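PDB 6MPR: malonate decarboxylase subunit alpha from Acinetobacter baumannii ATCC 17978, which probably transfers the acyl carrier protein from its acetyl thioester to malonate, as the alpha subunit of a malonate decarboxylase complex. Local coordinates for residues Y173-A183 against D343-M351. Residues are numbered along the deposited sequence; the frame is centred on the assembly and turned at random. Where two conformers were deposited one is given.
Sequences YTGPSTEDSPA and DGALRSNRM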
ATOM      1  N   TYR A 173     -14.225  11.048 -16.838  1.00 10.16           N
ATOM      2  CA  TYR A 173     -14.011  11.999 -15.753  1.00  9.27           C
ATOM      3  C   TYR A 173     -14.702  11.459 -14.505  1.00 11.35           C
ATOM      4  O   TYR A 173     -15.923  11.265 -14.512  1.00 13.48           O
ATOM      5  CB  TYR A 173     -14.553  13.377 -16.128  1.00  9.79           C
ATOM      6  CG  TYR A 173     -14.541  14.368 -14.987  1.00  9.75           C
ATOM      7  CD1 TYR A 173     -13.350  14.723 -14.377  1.00 11.91           C
ATOM      8  CD2 TYR A 173     -15.723  14.925 -14.504  1.00 11.92           C
ATOM      9  CE1 TYR A 173     -13.332  15.619 -13.316  1.00 14.40           C
ATOM     10  CE2 TYR A 173     -15.723  15.819 -13.450  1.00 15.03           C
ATOM     11  CZ  TYR A 173     -14.518  16.166 -12.862  1.00 15.18           C
ATOM     12  OH  TYR A 173     -14.497  17.048 -11.806  1.00 15.54           O
ATOM     13  N   THR A 174     -13.918  11.167 -13.455  1.00  8.49           N
ATOM     14  CA  THR A 174     -14.468  10.723 -12.176  1.00  8.52           C
ATOM     15  C   THR A 174     -14.389  11.778 -11.070  1.00 13.52           C
ATOM     16  O   THR A 174     -15.136  11.681 -10.086  1.00 13.12           O
ATOM     17  CB  THR A 174     -13.756   9.441 -11.702  1.00  9.91           C
ATOM     18  OG1 THR A 174     -12.333   9.634 -11.697  1.00 13.08           O
ATOM     19  CG2 THR A 174     -14.065   8.281 -12.624  1.00 12.36           C
ATOM     20  N   GLY A 175     -13.487  12.756 -11.188  1.00 11.71           N
ATOM     21  CA  GLY A 175     -13.525  13.957 -10.375  1.00 14.34           C
ATOM     22  C   GLY A 175     -13.365  13.723  -8.883  1.00 11.72           C
ATOM     23  O   GLY A 175     -12.573  12.878  -8.438  1.00 14.60           O
ATOM     24  N   PRO A 176     -14.121  14.477  -8.078  1.00  9.37           N
ATOM     25  CA  PRO A 176     -14.036  14.296  -6.615  1.00  9.06           C
ATOM     26  C   PRO A 176     -14.344  12.882  -6.166  1.00  9.13           C
ATOM     27  O   PRO A 176     -13.857  12.461  -5.113  1.00  8.82           O
ATOM     28  CB  PRO A 176     -15.074  15.288  -6.069  1.00 10.54           C
ATOM     29  CG  PRO A 176     -15.194  16.336  -7.160  1.00 16.60           C
ATOM     30  CD  PRO A 176     -15.000  15.596  -8.463  1.00 11.43           C
ATOM     31  N   SER A 177     -15.111  12.114  -6.941  1.00 11.41           N
ATOM     32  CA  SER A 177     -15.476  10.762  -6.540  1.00  8.90           C
ATOM     33  C   SER A 177     -14.667   9.698  -7.271  1.00  9.62           C
ATOM     34  O   SER A 177     -15.172   8.595  -7.523  1.00 12.42           O
ATOM     35  CB  SER A 177     -16.977  10.542  -6.736  1.00 11.72           C
ATOM     36  OG  SER A 177     -17.674  11.369  -5.842  1.00 15.90           O
ATOM     37  N   THR A 178     -13.419  10.017  -7.625  1.00  9.95           N
ATOM     38  CA  THR A 178     -12.519   9.038  -8.222  1.00 10.72           C
ATOM     39  C   THR A 178     -12.410   7.785  -7.348  1.00 11.63           C
ATOM     40  O   THR A 178     -12.563   6.660  -7.839  1.00  8.78           O
ATOM     41  CB  THR A 178     -11.154   9.687  -8.456  1.00  7.12           C
ATOM     42  OG1 THR A 178     -11.276  10.709  -9.471  1.00  8.11           O
ATOM     43  CG2 THR A 178     -10.145   8.652  -8.918  1.00  8.93           C
ATOM     44  N   GLU A 179     -12.183   7.965  -6.039  1.00  7.29           N
ATOM     45  CA  GLU A 179     -12.207   6.861  -5.076  1.00  8.42           C
ATOM     46  C   GLU A 179     -11.379   5.656  -5.519  1.00  8.04           C
ATOM     47  O   GLU A 179     -10.173   5.797  -5.780  1.00  8.32           O
ATOM     48  CB  GLU A 179     -13.659   6.422  -4.789  1.00  7.52           C
ATOM     49  CG  GLU A 179     -14.448   7.457  -3.933  1.00 11.72           C
ATOM     50  CD  GLU A 179     -15.846   6.965  -3.531  1.00 13.80           C
ATOM     51  OE1 GLU A 179     -15.954   5.996  -2.736  1.00 13.95           O
ATOM     52  OE2 GLU A 179     -16.839   7.552  -4.015  1.00 14.29           O
ATOM     53  N   ASP A 180     -12.017   4.469  -5.583  1.00  7.88           N
ATOM     54  CA  ASP A 180     -11.334   3.218  -5.909  1.00 14.50           C
ATOM     55  C   ASP A 180     -11.138   3.006  -7.401  1.00 10.27           C
ATOM     56  O   ASP A 180     -10.396   2.093  -7.778  1.00 11.05           O
ATOM     57  CB  ASP A 180     -12.098   1.965  -5.417  1.00  9.02           C
ATOM     58  CG  ASP A 180     -12.753   2.123  -4.038  1.00 14.88           C
ATOM     59  OD1 ASP A 180     -13.271   3.201  -3.701  1.00 15.74           O
ATOM     60  OD2 ASP A 180     -12.813   1.109  -3.311  1.00 13.07           O
ATOM     61  N   SER A 181     -11.791   3.788  -8.256  1.00  8.77           N
ATOM     62  CA  SER A 181     -11.925   3.369  -9.654  1.00  9.94           C
ATOM     63  C   SER A 181     -10.596   3.084 -10.349  1.00 10.29           C
ATOM     64  O   SER A 181     -10.496   2.050 -11.033  1.00 10.59           O
ATOM     65  CB  SER A 181     -12.761   4.414 -10.411  1.00  9.90           C
ATOM     66  OG  SER A 181     -14.068   4.441  -9.870  1.00 12.45           O
ATOM     67  N   PRO A 182      -9.550   3.912 -10.228  1.00  9.11           N
ATOM     68  CA  PRO A 182      -8.307   3.588 -10.956  1.00 16.03           C
ATOM     69  C   PRO A 182      -7.683   2.279 -10.501  1.00 13.63           C
ATOM     70  O   PRO A 182      -7.121   1.547 -11.322  1.00 12.45           O
ATOM     71  CB  PRO A 182      -7.397   4.786 -10.652  1.00 15.50           C
ATOM     72  CG  PRO A 182      -8.315   5.879 -10.201  1.00 17.93           C
ATOM     73  CD  PRO A 182      -9.406   5.162  -9.457  1.00 12.46           C
ATOM     74  N   ALA A 183      -7.792   1.949  -9.212  1.00  8.78           N
ATOM     75  CA  ALA A 183      -7.198   0.717  -8.703  1.00 10.66           C
ATOM     76  C   ALA A 183      -7.987  -0.505  -9.147  1.00  8.88           C
ATOM     77  O   ALA A 183      -7.413  -1.586  -9.291  1.00 12.48           O
ATOM     78  CB  ALA A 183      -7.124   0.742  -7.172  1.00  9.39           C
ATOM     79  N   ASP A 343      -8.212  21.666 -13.608  1.00 22.93           N
ATOM     80  CA  ASP A 343      -9.607  22.019 -13.840  1.00 22.27           C
ATOM     81  C   ASP A 343     -10.259  22.653 -12.610  1.00 22.36           C
ATOM     82  O   ASP A 343     -11.271  23.354 -12.747  1.00 22.89           O
ATOM     83  CB  ASP A 343     -10.397  20.778 -14.271  1.00 21.40           C
ATOM     84  CG  ASP A 343     -10.571  19.759 -13.139  1.00 22.03           C
ATOM     85  OD1 ASP A 343      -9.655  18.950 -12.911  1.00 17.15           O
ATOM     86  OD2 ASP A 343     -11.630  19.767 -12.471  1.00 25.10           O
ATOM     87  N   GLY A 344      -9.715  22.422 -11.416  1.00 15.71           N
ATOM     88  CA  GLY A 344     -10.238  22.996 -10.190  1.00 11.55           C
ATOM     89  C   GLY A 344     -10.791  21.994  -9.189  1.00 15.95           C
ATOM     90  O   GLY A 344     -10.817  22.292  -7.986  1.00 15.85           O
ATOM     91  N   ALA A 345     -11.215  20.810  -9.622  1.00 13.15           N
ATOM     92  CA  ALA A 345     -11.955  19.899  -8.750  1.00 11.96           C
ATOM     93  C   ALA A 345     -11.044  18.902  -8.020  1.00 10.69           C
ATOM     94  O   ALA A 345      -9.994  18.489  -8.528  1.00 13.29           O
ATOM     95  CB  ALA A 345     -13.003  19.130  -9.559  1.00 15.69           C
ATOM     96  N   LEU A 346     -11.485  18.508  -6.818  1.00 11.07           N
ATOM     97  CA  LEU A 346     -10.825  17.472  -6.029  1.00  8.66           C
ATOM     98  C   LEU A 346     -10.486  16.242  -6.866  1.00 10.13           C
ATOM     99  O   LEU A 346     -11.259  15.832  -7.734  1.00 14.27           O
ATOM    100  CB  LEU A 346     -11.744  17.053  -4.873  1.00 11.62           C
ATOM    101  CG  LEU A 346     -11.326  15.904  -3.943  1.00 13.82           C
ATOM    102  CD1 LEU A 346     -10.083  16.275  -3.126  1.00 13.82           C
ATOM    103  CD2 LEU A 346     -12.483  15.455  -3.013  1.00 13.33           C
ATOM    104  N   ARG A 347      -9.328  15.639  -6.575  1.00  9.26           N
ATOM    105  CA  ARG A 347      -8.966  14.301  -7.058  1.00 11.09           C
ATOM    106  C   ARG A 347      -8.762  13.427  -5.823  1.00 12.17           C
ATOM    107  O   ARG A 347      -7.714  13.492  -5.169  1.00 14.51           O
ATOM    108  CB  ARG A 347      -7.712  14.342  -7.938  1.00 11.42           C
ATOM    109  CG  ARG A 347      -6.965  13.036  -8.123  1.00 20.45           C
ATOM    110  CD  ARG A 347      -7.369  12.236  -9.378  1.00 14.95           C
ATOM    111  NE  ARG A 347      -6.509  11.053  -9.504  1.00 15.35           N
ATOM    112  CZ  ARG A 347      -6.605  10.115 -10.447  1.00 15.31           C
ATOM    113  NH1 ARG A 347      -7.536  10.190 -11.403  1.00 12.12           N
ATOM    114  NH2 ARG A 347      -5.762   9.090 -10.428  1.00 14.47           N
ATOM    115  N   SER A 348      -9.784  12.656  -5.469  1.00 12.58           N
ATOM    116  CA  SER A 348      -9.591  11.636  -4.456  1.00  9.85           C
ATOM    117  C   SER A 348      -8.890  10.436  -5.078  1.00  9.62           C
ATOM    118  O   SER A 348      -8.813  10.284  -6.300  1.00  9.94           O
ATOM    119  CB  SER A 348     -10.922  11.203  -3.866  1.00 12.01           C
ATOM    120  OG  SER A 348     -11.813  10.844  -4.898  1.00 12.23           O
ATOM    121  N   ASN A 349      -8.358   9.582  -4.213  1.00  9.93           N
ATOM    122  CA  ASN A 349      -7.697   8.376  -4.679  1.00  8.98           C
ATOM    123  C   ASN A 349      -7.622   7.457  -3.461  1.00 10.54           C
ATOM    124  O   ASN A 349      -6.730   7.622  -2.631  1.00  8.67           O
ATOM    125  CB  ASN A 349      -6.319   8.709  -5.243  1.00  8.95           C
ATOM    126  CG  ASN A 349      -5.607   7.510  -5.835  1.00 10.54           C
ATOM    127  OD1 ASN A 349      -5.766   6.380  -5.366  1.00 11.03           O
ATOM    128  ND2 ASN A 349      -4.792   7.758  -6.867  1.00  9.14           N
ATOM    129  N   ARG A 350      -8.569   6.517  -3.354  1.00  8.62           N
ATOM    130  CA  ARG A 350      -8.654   5.735  -2.117  1.00  8.96           C
ATOM    131  C   ARG A 350      -7.422   4.858  -1.930  1.00  9.93           C
ATOM    132  O   ARG A 350      -6.910   4.732  -0.807  1.00  8.59           O
ATOM    133  CB  ARG A 350      -9.944   4.897  -2.076  1.00 11.49           C
ATOM    134  CG  ARG A 350     -10.011   3.952  -0.845  1.00  8.89           C
ATOM    135  CD  ARG A 350     -11.440   3.505  -0.513  1.00  8.51           C
ATOM    136  NE  ARG A 350     -12.173   4.559   0.190  1.00 12.49           N
ATOM    137  CZ  ARG A 350     -13.189   5.253  -0.316  1.00 10.86           C
ATOM    138  NH1 ARG A 350     -13.635   4.993  -1.533  1.00  9.51           N
ATOM    139  NH2 ARG A 350     -13.776   6.208   0.401  1.00 12.28           N
ATOM    140  N   MET A 351      -6.903   4.266  -3.007  1.00  8.19           N
ATOM    141  CA  MET A 351      -5.696   3.450  -2.870  0.56 10.07           C
ATOM    142  C   MET A 351      -4.523   4.281  -2.360  1.00  9.41           C
ATOM    143  O   MET A 351      -3.811   3.872  -1.427  1.00  7.71           O
ATOM    144  CB  MET A 351      -5.331   2.779  -4.193  0.56 11.10           C
ATOM    145  CG  MET A 351      -3.988   2.052  -4.093  0.56 10.64           C
ATOM    146  SD  MET A 351      -3.860   0.525  -5.015  0.56 35.17           S
ATOM    147  CE  MET A 351      -3.343   1.086  -6.624  0.56 36.79           C
TER
HETATM  148  O   HOH W   1      -7.877   4.191  -5.866  1.00 16.13           O
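NH1 of Arg350 is gripped by two carboxylates at once: it donates to OE1 of Glu179 and to OD1 of Asp180, each 2.8 Å away. Both oxygens lie close to the guanidinium plane, at its edge, but the acids present themselves differently. Glu179 offers the anti lone pair of OE1, its carboxylate turned 82° from the guanidinium, whereas Asp180 is met on the syn side of OD1, tilted 24° out of the carboxylate plane. The bend of Arg350 at chi3 (-78°) swings the guanidinium alongside these two side chains. Their other oxygens are held too, OE2 of Glu179 by the backbone N of Lys70 and OD2 of Asp180 by the hydroxyl of Tyr147.

The backbones join here as well: Arg350 N donates to Glu179 O at 3.0 Å. A water donates to the same carbonyl and to Asn349 OD1 and accepts from Met351 N, while that OD1 also caps the backbone N of Met352. Further along, Ser348 OG donates to Pro176 O at 2.6 Å and accepts from Glu179 N at 3.1 Å, bridging backbone atoms three residues apart. Apolar contacts flank this polar strip: Pro176 CB rests on Leu346 CB at 4.0 Å, and Ala183 CB meets Met351 CE at 3.8 Å. Arg347, with Thr178 CG2 over one guanidinium face, forms salt bridges to Asp213 and, through NE, to Glu186 of the second subunit.

Two differently oriented carboxylates sharing one nitrogen fix the guanidinium's rotation, tying the type II' turn leading into helix 181-189 to the start of helix 350-359.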